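Local coordinates for protein AimR transcriptional regulator (PDB 5ZVV) that activates transcription of the phage aimX locus as a homodimer, apparently favouring lytic growth, until the arbitrium peptide converts it to an inactive monomer, at residues 67-72 / 92-97; 117-122 / 126-131; 237-242 / 271-276; 300-305 / 334-339. All coordinates share one frame; numbering follows the deposited sequence.

Interaction 1 of 4, residues 67-72 / 92-97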
# COMPACT_ATOMS: atom_id res chain seq x y z
N GLU A 67 25.13 -9.57 -29.84
CA GLU A 67 26.19 -8.98 -30.66
C GLU A 67 25.67 -7.80 -31.47
O GLU A 67 26.38 -6.80 -31.65
CB GLU A 67 26.79 -10.05 -31.57
CG GLU A 67 27.94 -9.57 -32.44
CD GLU A 67 28.54 -10.68 -33.27
OE1 GLU A 67 28.01 -11.81 -33.23
OE2 GLU A 67 29.56 -10.43 -33.95
N TYR A 68 24.43 -7.89 -31.96
CA TYR A 68 23.91 -6.88 -32.88
C TYR A 68 23.58 -5.58 -32.16
O TYR A 68 23.91 -4.49 -32.65
CB TYR A 68 22.67 -7.44 -33.58
CG TYR A 68 22.11 -6.55 -34.67
CD1 TYR A 68 22.55 -6.67 -35.98
CD2 TYR A 68 21.12 -5.61 -34.39
CE1 TYR A 68 22.04 -5.87 -36.98
CE2 TYR A 68 20.61 -4.81 -35.38
CZ TYR A 68 21.07 -4.94 -36.68
OH TYR A 68 20.56 -4.14 -37.67
N PHE A 69 22.94 -5.67 -30.99
CA PHE A 69 22.49 -4.47 -30.29
C PHE A 69 23.66 -3.58 -29.89
O PHE A 69 23.55 -2.34 -29.91
CB PHE A 69 21.68 -4.85 -29.05
CG PHE A 69 20.28 -5.30 -29.35
CD1 PHE A 69 19.74 -5.15 -30.62
CD2 PHE A 69 19.50 -5.87 -28.36
CE1 PHE A 69 18.44 -5.56 -30.89
CE2 PHE A 69 18.20 -6.28 -28.62
CZ PHE A 69 17.68 -6.13 -29.89
N LEU A 70 24.80 -4.18 -29.53
CA LEU A 70 25.95 -3.40 -29.10
C LEU A 70 26.60 -2.63 -30.24
O LEU A 70 27.48 -1.80 -29.99
CB LEU A 70 26.99 -4.32 -28.45
CG LEU A 70 26.53 -4.98 -27.15
CD1 LEU A 70 27.63 -5.87 -26.59
CD2 LEU A 70 26.10 -3.94 -26.12
N GLU A 71 26.18 -2.86 -31.49
CA GLU A 71 26.68 -2.12 -32.63
C GLU A 71 25.78 -0.96 -33.04
O GLU A 71 26.17 -0.17 -33.90
CB GLU A 71 26.89 -3.05 -33.83
CG GLU A 71 27.94 -4.13 -33.60
CD GLU A 71 29.30 -3.57 -33.24
OE1 GLU A 71 29.67 -2.50 -33.77
OE2 GLU A 71 30.01 -4.19 -32.41
N LEU A 72 24.58 -0.85 -32.46
CA LEU A 72 23.68 0.24 -32.79
C LEU A 72 24.26 1.58 -32.33
O LEU A 72 25.09 1.65 -31.42
CB LEU A 72 22.31 0.02 -32.14
CG LEU A 72 21.51 -1.21 -32.60
CD1 LEU A 72 20.31 -1.41 -31.69
CD2 LEU A 72 21.07 -1.06 -34.05
N ASP A 92 19.83 -9.59 -18.77
CA ASP A 92 20.31 -8.58 -17.82
C ASP A 92 21.71 -8.07 -18.17
O ASP A 92 21.97 -6.87 -18.07
CB ASP A 92 20.31 -9.16 -16.41
CG ASP A 92 18.91 -9.43 -15.89
OD1 ASP A 92 17.96 -8.77 -16.36
OD2 ASP A 92 18.76 -10.31 -15.02
N THR A 93 22.61 -8.97 -18.57
CA THR A 93 23.97 -8.55 -18.91
C THR A 93 23.95 -7.58 -20.09
O THR A 93 24.49 -6.47 -20.02
CB THR A 93 24.82 -9.79 -19.24
OG1 THR A 93 24.77 -10.71 -18.14
CG2 THR A 93 26.27 -9.40 -19.50
N LEU A 94 23.32 -8.01 -21.19
CA LEU A 94 23.14 -7.14 -22.34
C LEU A 94 22.42 -5.86 -21.96
O LEU A 94 22.82 -4.76 -22.38
CB LEU A 94 22.37 -7.89 -23.43
CG LEU A 94 22.07 -7.13 -24.73
CD1 LEU A 94 23.36 -6.72 -25.42
CD2 LEU A 94 21.22 -7.98 -25.65
N THR A 95 21.36 -5.97 -21.15
CA THR A 95 20.59 -4.79 -20.76
C THR A 95 21.47 -3.76 -20.07
O THR A 95 21.38 -2.56 -20.36
CB THR A 95 19.43 -5.19 -19.84
OG1 THR A 95 18.54 -6.08 -20.53
CG2 THR A 95 18.67 -3.96 -19.38
N ASP A 96 22.35 -4.21 -19.16
CA ASP A 96 23.19 -3.26 -18.43
C ASP A 96 24.25 -2.66 -19.34
O ASP A 96 24.57 -1.46 -19.22
CB ASP A 96 23.82 -3.95 -17.22
CG ASP A 96 22.78 -4.34 -16.18
OD1 ASP A 96 21.71 -3.71 -16.14
OD2 ASP A 96 23.05 -5.28 -15.40
N LYS A 97 24.81 -3.45 -20.25
CA LYS A 97 25.75 -2.89 -21.23
C LYS A 97 25.08 -1.79 -22.06
O LYS A 97 25.63 -0.70 -22.24
CB LYS A 97 26.30 -3.99 -22.12
CG LYS A 97 27.20 -4.98 -21.39
CD LYS A 97 27.65 -6.11 -22.30
CE LYS A 97 28.44 -7.15 -21.53
NZ LYS A 97 28.82 -8.32 -22.38
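Leu-94 reaches out from helix 92-103 and lodges its two methyls against Phe-69 and Leu-70 at the end of helix 61-69. The contact belongs to the all-helical array of AimR, whose family is placed in the TPR clan, and joins helices that have helix 77-88 between them in sequence. From CB, which points toward the opposing segment, Leu-94 carries CG anti to its own backbone N (chi1 179°), and the branch then splits between two neighbours. Leu-94 CD1 takes the Leu-70 side: it lies 4.0 Å from Leu-70 CD2 and equally near CG of that residue, the two leucines sliding past each other in opposite directions. Leu-94 CD2 takes the other side and comes within 3.8 Å of Phe-69 CD2; the approach to the ring is oblique, with the two side chains at about a right angle. Each methyl of the fork thus has its own partner.

One turn further along helix 92-103, Lys-97 adds the base of its side chain, Lys-97 CB lying 4.0 Å from Leu-70 CD2. Leu-70 CD2 is therefore shared between a leucine methyl and the aliphatic root of a lysine. Phe-69 also packs on Leu-50 of helix 47-56, on Ser-82 of helix 77-88 and on Ile-98, which buries its ring among several helices. Behind the contact the chain turns away from helix 61-69 through a type I turn, closed by the bond from Leu-72 N to Phe-69 O at 3.1 Å.

Interaction 2 of 4, residues 117-122 / 126-131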
# COMPACT_ATOMS: atom_id res chain seq x y z
N TYR A 117 16.07 3.39 -17.25
CA TYR A 117 16.29 1.95 -17.20
C TYR A 117 17.35 1.59 -16.16
O TYR A 117 17.30 0.50 -15.58
CB TYR A 117 16.67 1.41 -18.57
CG TYR A 117 15.47 1.14 -19.45
CD1 TYR A 117 14.85 2.16 -20.16
CD2 TYR A 117 14.95 -0.14 -19.56
CE1 TYR A 117 13.75 1.92 -20.95
CE2 TYR A 117 13.84 -0.40 -20.35
CZ TYR A 117 13.25 0.64 -21.04
OH TYR A 117 12.16 0.38 -21.83
N SER A 118 18.31 2.48 -15.92
CA SER A 118 19.26 2.26 -14.84
C SER A 118 18.55 2.23 -13.50
O SER A 118 18.83 1.36 -12.66
CB SER A 118 20.34 3.35 -14.86
OG SER A 118 21.33 3.09 -13.89
N LEU A 119 17.62 3.16 -13.27
CA LEU A 119 16.81 3.12 -12.05
C LEU A 119 16.00 1.84 -11.97
O LEU A 119 15.91 1.21 -10.91
CB LEU A 119 15.89 4.34 -11.98
CG LEU A 119 16.54 5.71 -11.82
CD1 LEU A 119 15.48 6.79 -11.78
CD2 LEU A 119 17.40 5.76 -10.57
N HIS A 120 15.39 1.44 -13.09
CA HIS A 120 14.63 0.20 -13.16
C HIS A 120 15.48 -0.99 -12.71
O HIS A 120 15.04 -1.82 -11.90
CB HIS A 120 14.12 0.00 -14.59
CG HIS A 120 13.47 -1.32 -14.84
ND1 HIS A 120 12.46 -1.82 -14.04
CD2 HIS A 120 13.66 -2.24 -15.82
CE1 HIS A 120 12.07 -2.99 -14.51
NE2 HIS A 120 12.78 -3.27 -15.59
N ARG A 121 16.71 -1.06 -13.21
CA ARG A 121 17.59 -2.18 -12.89
C ARG A 121 18.06 -2.12 -11.45
O ARG A 121 18.19 -3.16 -10.79
CB ARG A 121 18.78 -2.18 -13.85
CG ARG A 121 18.40 -2.58 -15.26
CD ARG A 121 18.01 -4.05 -15.30
NE ARG A 121 19.17 -4.90 -15.05
CZ ARG A 121 19.12 -6.07 -14.42
NH1 ARG A 121 17.97 -6.53 -13.95
NH2 ARG A 121 20.24 -6.76 -14.24
N LYS A 122 18.32 -0.91 -10.93
CA LYS A 122 18.68 -0.79 -9.52
C LYS A 122 17.53 -1.21 -8.62
O LYS A 122 17.76 -1.75 -7.53
CB LYS A 122 19.11 0.65 -9.21
CG LYS A 122 20.45 1.03 -9.81
CD LYS A 122 20.80 2.48 -9.51
CE LYS A 122 22.12 2.87 -10.13
NZ LYS A 122 22.44 4.31 -9.91
N ASN A 126 17.41 -4.34 -5.98
CA ASN A 126 17.24 -3.74 -4.66
C ASN A 126 18.48 -2.95 -4.25
O ASN A 126 18.93 -3.00 -3.10
CB ASN A 126 16.88 -4.79 -3.61
CG ASN A 126 16.37 -4.18 -2.31
OD1 ASN A 126 16.14 -2.97 -2.23
ND2 ASN A 126 16.19 -5.01 -1.29
N GLU A 127 19.06 -2.23 -5.20
CA GLU A 127 20.22 -1.38 -4.95
C GLU A 127 19.82 0.08 -4.73
O GLU A 127 20.70 0.91 -4.47
CB GLU A 127 21.22 -1.48 -6.10
CG GLU A 127 21.85 -2.86 -6.25
CD GLU A 127 22.69 -2.99 -7.50
OE1 GLU A 127 22.58 -2.11 -8.39
OE2 GLU A 127 23.47 -3.96 -7.60
N ILE A 128 18.54 0.40 -4.84
CA ILE A 128 18.03 1.74 -4.59
C ILE A 128 16.68 1.61 -3.91
O ILE A 128 15.97 0.61 -4.07
CB ILE A 128 17.92 2.57 -5.90
CG1 ILE A 128 17.75 4.05 -5.58
CG2 ILE A 128 16.77 2.06 -6.76
CD1 ILE A 128 17.53 4.91 -6.81
N SER A 129 16.33 2.62 -3.12
CA SER A 129 15.02 2.65 -2.50
C SER A 129 13.95 3.02 -3.53
O SER A 129 14.24 3.64 -4.56
CB SER A 129 15.00 3.64 -1.33
OG SER A 129 13.67 3.86 -0.88
N LEU A 130 12.71 2.63 -3.24
CA LEU A 130 11.61 2.97 -4.12
C LEU A 130 11.38 4.48 -4.14
O LEU A 130 11.21 5.08 -5.21
CB LEU A 130 10.34 2.24 -3.67
CG LEU A 130 9.14 2.26 -4.62
CD1 LEU A 130 8.45 0.90 -4.59
CD2 LEU A 130 8.17 3.36 -4.23
N ASN A 131 11.37 5.11 -2.97
CA ASN A 131 11.27 6.56 -2.91
C ASN A 131 12.51 7.23 -3.49
O ASN A 131 12.40 8.29 -4.12
CB ASN A 131 11.03 7.02 -1.47
CG ASN A 131 9.67 6.62 -0.95
OD1 ASN A 131 9.02 5.73 -1.49
ND2 ASN A 131 9.22 7.30 0.10
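Lys-122, in the last turns of helix 108-124, meets the chain that reverses beside it from Asn-126 onward. Asn-126 is the first residue to leave helical geometry; its positive phi (55°) belongs to a Schellman motif that ends the helix and swings the backbone back over its last turn. Glu-127 supplies the hydrogen bond between the segments: Glu-127 N donates to Lys-122 O over 2.7 Å, the N-H...O angle being 157°, and the donor lies in the carbonyl plane. Its carboxylate stays beside the lysine's aliphatic part, Glu-127 OE1 being 4.1 Å from Lys-122 CG, and the two side chains cross at about a right angle. The opposite charges remain well apart, with Lys-122 NZ 6.6 Å from Glu-127 OE1, so any attraction is probably modest.

Ile-128 follows with an extended backbone and turns CB toward the helix. Its CG1 is anti to the backbone N (chi1 -165°), which sends the two branches to different places: Ile-128 CG2 presses on Lys-122 CB at 3.7 Å, and Ile-128 CD1 reaches Leu-119 CD2 at 3.9 Å, one turn earlier. An isoleucine thereby covers the flank of the helix just left behind. Ser-129 turns away and occupies the N-cap of helix 130-139, its OG accepting a weak bond from Asn-131 N. Leu-130 then heads for Ala-158 and Tyr-159 of helix 145-161, and Asn-131 packs on Ile-134 of the second subunit. The whole is a short interhelical connection, a Schellman C-cap followed by a serine N-cap, joining consecutive helices 108-124 and 130-139 of the AimR helical array.

Interaction 3 of 4, residues 237-242 / 271-276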
# COMPACT_ATOMS: atom_id res chain seq x y z
N THR A 237 -4.81 -20.15 -13.16
CA THR A 237 -6.23 -19.88 -12.99
C THR A 237 -7.08 -21.12 -13.16
O THR A 237 -8.25 -21.11 -12.74
CB THR A 237 -6.72 -18.81 -13.98
OG1 THR A 237 -6.64 -19.33 -15.31
CG2 THR A 237 -5.90 -17.54 -13.87
N LEU A 238 -6.54 -22.18 -13.76
CA LEU A 238 -7.31 -23.41 -13.96
C LEU A 238 -7.02 -24.50 -12.93
O LEU A 238 -7.52 -25.62 -13.09
CB LEU A 238 -7.08 -23.95 -15.37
CG LEU A 238 -7.60 -23.09 -16.52
CD1 LEU A 238 -7.04 -23.59 -17.84
CD2 LEU A 238 -9.12 -23.11 -16.53
N ILE A 239 -6.24 -24.21 -11.88
CA ILE A 239 -5.73 -25.26 -11.01
C ILE A 239 -6.86 -26.03 -10.34
O ILE A 239 -6.84 -27.27 -10.28
CB ILE A 239 -4.76 -24.66 -9.96
CG1 ILE A 239 -3.44 -24.26 -10.62
CG2 ILE A 239 -4.52 -25.65 -8.82
CD1 ILE A 239 -2.47 -23.59 -9.67
N PHE A 240 -7.87 -25.33 -9.82
CA PHE A 240 -8.93 -25.96 -9.06
C PHE A 240 -10.17 -26.27 -9.89
O PHE A 240 -11.15 -26.79 -9.35
CB PHE A 240 -9.32 -25.09 -7.87
CG PHE A 240 -8.17 -24.79 -6.95
CD1 PHE A 240 -7.81 -25.70 -5.96
CD2 PHE A 240 -7.45 -23.62 -7.07
CE1 PHE A 240 -6.75 -25.43 -5.11
CE2 PHE A 240 -6.39 -23.34 -6.23
CZ PHE A 240 -6.04 -24.25 -5.25
N GLU A 241 -10.15 -25.99 -11.20
CA GLU A 241 -11.32 -26.22 -12.05
C GLU A 241 -11.19 -27.48 -12.90
O GLU A 241 -12.11 -28.30 -12.92
CB GLU A 241 -11.55 -25.01 -12.97
CG GLU A 241 -11.97 -23.75 -12.24
CD GLU A 241 -12.28 -22.61 -13.20
OE1 GLU A 241 -12.31 -22.85 -14.42
OE2 GLU A 241 -12.49 -21.47 -12.72
N ASP A 242 -10.07 -27.65 -13.59
CA ASP A 242 -9.92 -28.73 -14.57
C ASP A 242 -8.45 -29.10 -14.65
O ASP A 242 -7.62 -28.25 -14.97
CB ASP A 242 -10.46 -28.29 -15.94
CG ASP A 242 -10.56 -29.43 -16.93
OD1 ASP A 242 -9.72 -30.34 -16.91
OD2 ASP A 242 -11.50 -29.40 -17.76
N CYS A 271 3.92 -30.02 -11.12
CA CYS A 271 4.06 -30.86 -9.93
C CYS A 271 2.99 -30.52 -8.90
O CYS A 271 2.35 -31.42 -8.33
CB CYS A 271 5.46 -30.69 -9.35
SG CYS A 271 5.79 -31.72 -7.91
N PHE A 272 2.78 -29.23 -8.65
CA PHE A 272 1.70 -28.81 -7.77
C PHE A 272 0.35 -29.26 -8.31
O PHE A 272 -0.50 -29.76 -7.57
CB PHE A 272 1.72 -27.30 -7.58
CG PHE A 272 0.70 -26.81 -6.58
CD1 PHE A 272 0.91 -26.99 -5.22
CD2 PHE A 272 -0.46 -26.18 -7.00
CE1 PHE A 272 -0.03 -26.55 -4.30
CE2 PHE A 272 -1.40 -25.73 -6.08
CZ PHE A 272 -1.18 -25.92 -4.73
N LEU A 273 0.14 -29.09 -9.62
CA LEU A 273 -1.13 -29.49 -10.22
C LEU A 273 -1.40 -30.98 -10.01
O LEU A 273 -2.46 -31.37 -9.51
CB LEU A 273 -1.13 -29.15 -11.71
CG LEU A 273 -2.41 -29.48 -12.46
CD1 LEU A 273 -3.55 -28.57 -12.01
CD2 LEU A 273 -2.19 -29.38 -13.97
N SER A 274 -0.44 -31.83 -10.40
CA SER A 274 -0.65 -33.27 -10.32
C SER A 274 -0.73 -33.74 -8.87
O SER A 274 -1.44 -34.72 -8.59
CB SER A 274 0.44 -34.01 -11.08
OG SER A 274 1.72 -33.77 -10.51
N ASN A 275 -0.02 -33.08 -7.96
CA ASN A 275 -0.20 -33.37 -6.54
C ASN A 275 -1.61 -33.03 -6.09
O ASN A 275 -2.23 -33.78 -5.33
CB ASN A 275 0.82 -32.60 -5.71
CG ASN A 275 2.21 -33.20 -5.78
OD1 ASN A 275 2.38 -34.36 -6.16
ND2 ASN A 275 3.21 -32.41 -5.42
N ILE A 276 -2.13 -31.88 -6.54
CA ILE A 276 -3.48 -31.46 -6.17
C ILE A 276 -4.51 -32.48 -6.64
O ILE A 276 -5.40 -32.88 -5.89
CB ILE A 276 -3.78 -30.06 -6.74
CG1 ILE A 276 -3.07 -28.98 -5.92
CG2 ILE A 276 -5.28 -29.79 -6.79
CD1 ILE A 276 -3.53 -28.94 -4.49
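The Phe-272 ring, on helix 260-277, takes Ile-239 CG2 at its CE2 atom, 4.2 Å away, in an oblique approach with the two side chains at about a right angle. One face of this ring is covered by Ile-276 CG1 from the next turn of the same helix, 3.6 Å above the plane and offset toward the rim. A second ring, that of Phe-240, has the same Ile-239 CG2 over the centre of one face, 3.9 Å above the plane, and meets Tyr-358 edge-to-face. One isoleucine methyl therefore serves two phenylalanines, lying beside CE2 of Phe-272 across the contact and covering a face of Phe-240, its sequence neighbour.

Leu-273 approaches Ile-239 at the backbone instead. With CG anti to the backbone N (chi1 -178°), Leu-273 CD1 comes 3.9 Å from Ile-239 O and 4.4 Å from Ile-239 CG2. That carbonyl is not left to a methyl alone, since Ile-239 O accepts a hydrogen bond from Trp-277 NE1. Leu-362 of helix 361-369 touches Phe-240, Phe-272 and Ile-276, bringing a third part of the chain to the same apolar cluster. Asp-242 closes the segment as N-cap of helix 243-252. The arrangement is that of a short interhelical turn, between helices 224-237 and 243-252, packed by its hydrophobic side chains onto a nearby helix of the array.

Interaction 4 of 4, residues 300-305 / 334-339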
# COMPACT_ATOMS: atom_id res chain seq x y z
N TYR A 300 4.32 -34.33 -2.73
CA TYR A 300 4.32 -35.60 -3.45
C TYR A 300 4.53 -36.77 -2.50
O TYR A 300 3.83 -37.79 -2.59
CB TYR A 300 5.39 -35.57 -4.53
CG TYR A 300 5.64 -36.89 -5.22
CD1 TYR A 300 4.76 -37.36 -6.19
CD2 TYR A 300 6.78 -37.64 -4.94
CE1 TYR A 300 5.00 -38.56 -6.84
CE2 TYR A 300 7.02 -38.84 -5.58
CZ TYR A 300 6.12 -39.29 -6.53
OH TYR A 300 6.36 -40.49 -7.17
N TYR A 301 5.49 -36.65 -1.57
CA TYR A 301 5.70 -37.70 -0.58
C TYR A 301 4.45 -37.94 0.25
O TYR A 301 4.08 -39.09 0.51
CB TYR A 301 6.88 -37.33 0.32
CG TYR A 301 8.24 -37.54 -0.31
CD1 TYR A 301 8.41 -38.38 -1.39
CD2 TYR A 301 9.36 -36.89 0.20
CE1 TYR A 301 9.65 -38.58 -1.96
CE2 TYR A 301 10.60 -37.07 -0.37
CZ TYR A 301 10.75 -37.92 -1.44
OH TYR A 301 12.00 -38.10 -2.00
N ILE A 302 3.78 -36.86 0.68
CA ILE A 302 2.55 -37.00 1.46
C ILE A 302 1.51 -37.78 0.68
O ILE A 302 0.84 -38.67 1.22
CB ILE A 302 2.02 -35.61 1.86
CG1 ILE A 302 2.93 -34.95 2.89
CG2 ILE A 302 0.59 -35.71 2.39
CD1 ILE A 302 2.63 -33.47 3.10
N ASN A 303 1.35 -37.46 -0.60
CA ASN A 303 0.38 -38.19 -1.42
C ASN A 303 0.76 -39.66 -1.54
O ASN A 303 -0.12 -40.53 -1.50
CB ASN A 303 0.26 -37.54 -2.80
CG ASN A 303 -0.56 -36.27 -2.77
OD1 ASN A 303 -1.28 -36.01 -1.81
ND2 ASN A 303 -0.45 -35.47 -3.82
N GLN A 304 2.05 -39.96 -1.68
CA GLN A 304 2.47 -41.35 -1.81
C GLN A 304 2.62 -42.06 -0.47
O GLN A 304 3.02 -43.23 -0.46
CB GLN A 304 3.79 -41.43 -2.59
CG GLN A 304 3.63 -41.18 -4.08
CD GLN A 304 4.56 -42.04 -4.91
OE1 GLN A 304 5.78 -41.90 -4.85
NE2 GLN A 304 3.98 -42.95 -5.70
N GLY A 305 2.30 -41.41 0.64
CA GLY A 305 2.37 -42.04 1.94
C GLY A 305 3.74 -42.08 2.57
O GLY A 305 3.89 -42.67 3.65
N LYS A 334 1.59 -29.55 6.53
CA LYS A 334 1.60 -30.04 7.91
C LYS A 334 0.22 -30.51 8.34
O LYS A 334 0.09 -31.50 9.06
CB LYS A 334 2.11 -28.95 8.86
CG LYS A 334 3.54 -28.50 8.59
CD LYS A 334 4.54 -29.41 9.26
CE LYS A 334 4.47 -29.27 10.77
NZ LYS A 334 5.50 -30.11 11.45
N GLY A 335 -0.83 -29.81 7.89
CA GLY A 335 -2.18 -30.26 8.19
C GLY A 335 -2.54 -31.54 7.46
O GLY A 335 -3.22 -32.41 8.01
N LEU A 336 -2.10 -31.66 6.20
CA LEU A 336 -2.32 -32.91 5.47
C LEU A 336 -1.72 -34.09 6.22
O LEU A 336 -2.31 -35.17 6.26
CB LEU A 336 -1.74 -32.81 4.06
CG LEU A 336 -2.53 -31.98 3.05
CD1 LEU A 336 -1.85 -32.02 1.69
CD2 LEU A 336 -3.96 -32.48 2.95
N ILE A 337 -0.55 -33.90 6.83
CA ILE A 337 0.06 -34.98 7.59
C ILE A 337 -0.67 -35.20 8.91
O ILE A 337 -1.11 -36.31 9.22
CB ILE A 337 1.56 -34.70 7.82
CG1 ILE A 337 2.34 -34.87 6.52
CG2 ILE A 337 2.11 -35.59 8.92
CD1 ILE A 337 3.82 -34.56 6.65
N SER A 338 -0.84 -34.13 9.69
CA SER A 338 -1.33 -34.27 11.06
C SER A 338 -2.84 -34.49 11.13
O SER A 338 -3.32 -35.09 12.10
CB SER A 338 -0.98 -33.02 11.87
OG SER A 338 -1.78 -31.92 11.49
N GLN A 339 -3.58 -34.03 10.12
CA GLN A 339 -5.05 -33.99 10.16
C GLN A 339 -5.55 -33.20 11.37
O GLN A 339 -6.66 -33.44 11.86
CB GLN A 339 -5.65 -35.39 10.15
CG GLN A 339 -5.49 -36.12 8.83
CD GLN A 339 -6.24 -37.43 8.79
OE1 GLN A 339 -6.30 -38.16 9.78
NE2 GLN A 339 -6.82 -37.75 7.64
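Ile-302 on helix 291-304 faces Ile-337 and Leu-336 on helix 324-338, and its conformation decides which branch meets which neighbour. CG1 stands anti to the carbonyl carbon (chi1 -70°) and CG2 anti to the backbone N, which points the long branch at Ile-337 and the short one at Leu-336. Ile-302 CG1 lies 3.7 Å from Ile-337 CG1, and the terminal CD1 of Ile-302 is equally close to that atom. Ile-337 adopts nearly the same first torsion (chi1 -72°), and Ile-337 CD1 comes 3.9 Å from Ile-302 CG1; the two side chains cross at about a right angle. On the other branch, Ile-302 CG2 rests 4.1 Å from Leu-336 CB, touching the leucine at its root.

This apolar patch joins two helices of the AimR helical array with helix 307-318 between them in sequence. That intervening helix contributes Ala-310 against Ile-302 and Thr-311 against Ile-337. Both segments run out of helix here: Gly-305 closes the first in a Schellman motif at phi 82°, its N bonded to Ile-302 O, and Gln-339 leaves the second, also with positive phi, Gln-339 N donating to Gly-335 O over 2.7 Å.

How the interactions relate
The contacts come in series along one chain of helices and form two neighbourhoods. Interactions 1 and 2, with centres about 20 Å apart, are joined through consecutive helices 92-103 and 108-124: Asp-96 OD1 and Arg-121 NE form a salt bridge at 3.0 Å. Interactions 3 and 4, about 17 Å apart between centres, are linked through consecutive helices 260-277 and 291-304, where Asn-303 ND2 probably donates to Asn-275 O. Interaction 1 lies across the chain's centre from interactions 3 and 4, about 48 Å from interaction 4 between centres. The four contacts thus sample two well-separated regions of one helical array, each between helices or turns close in sequence.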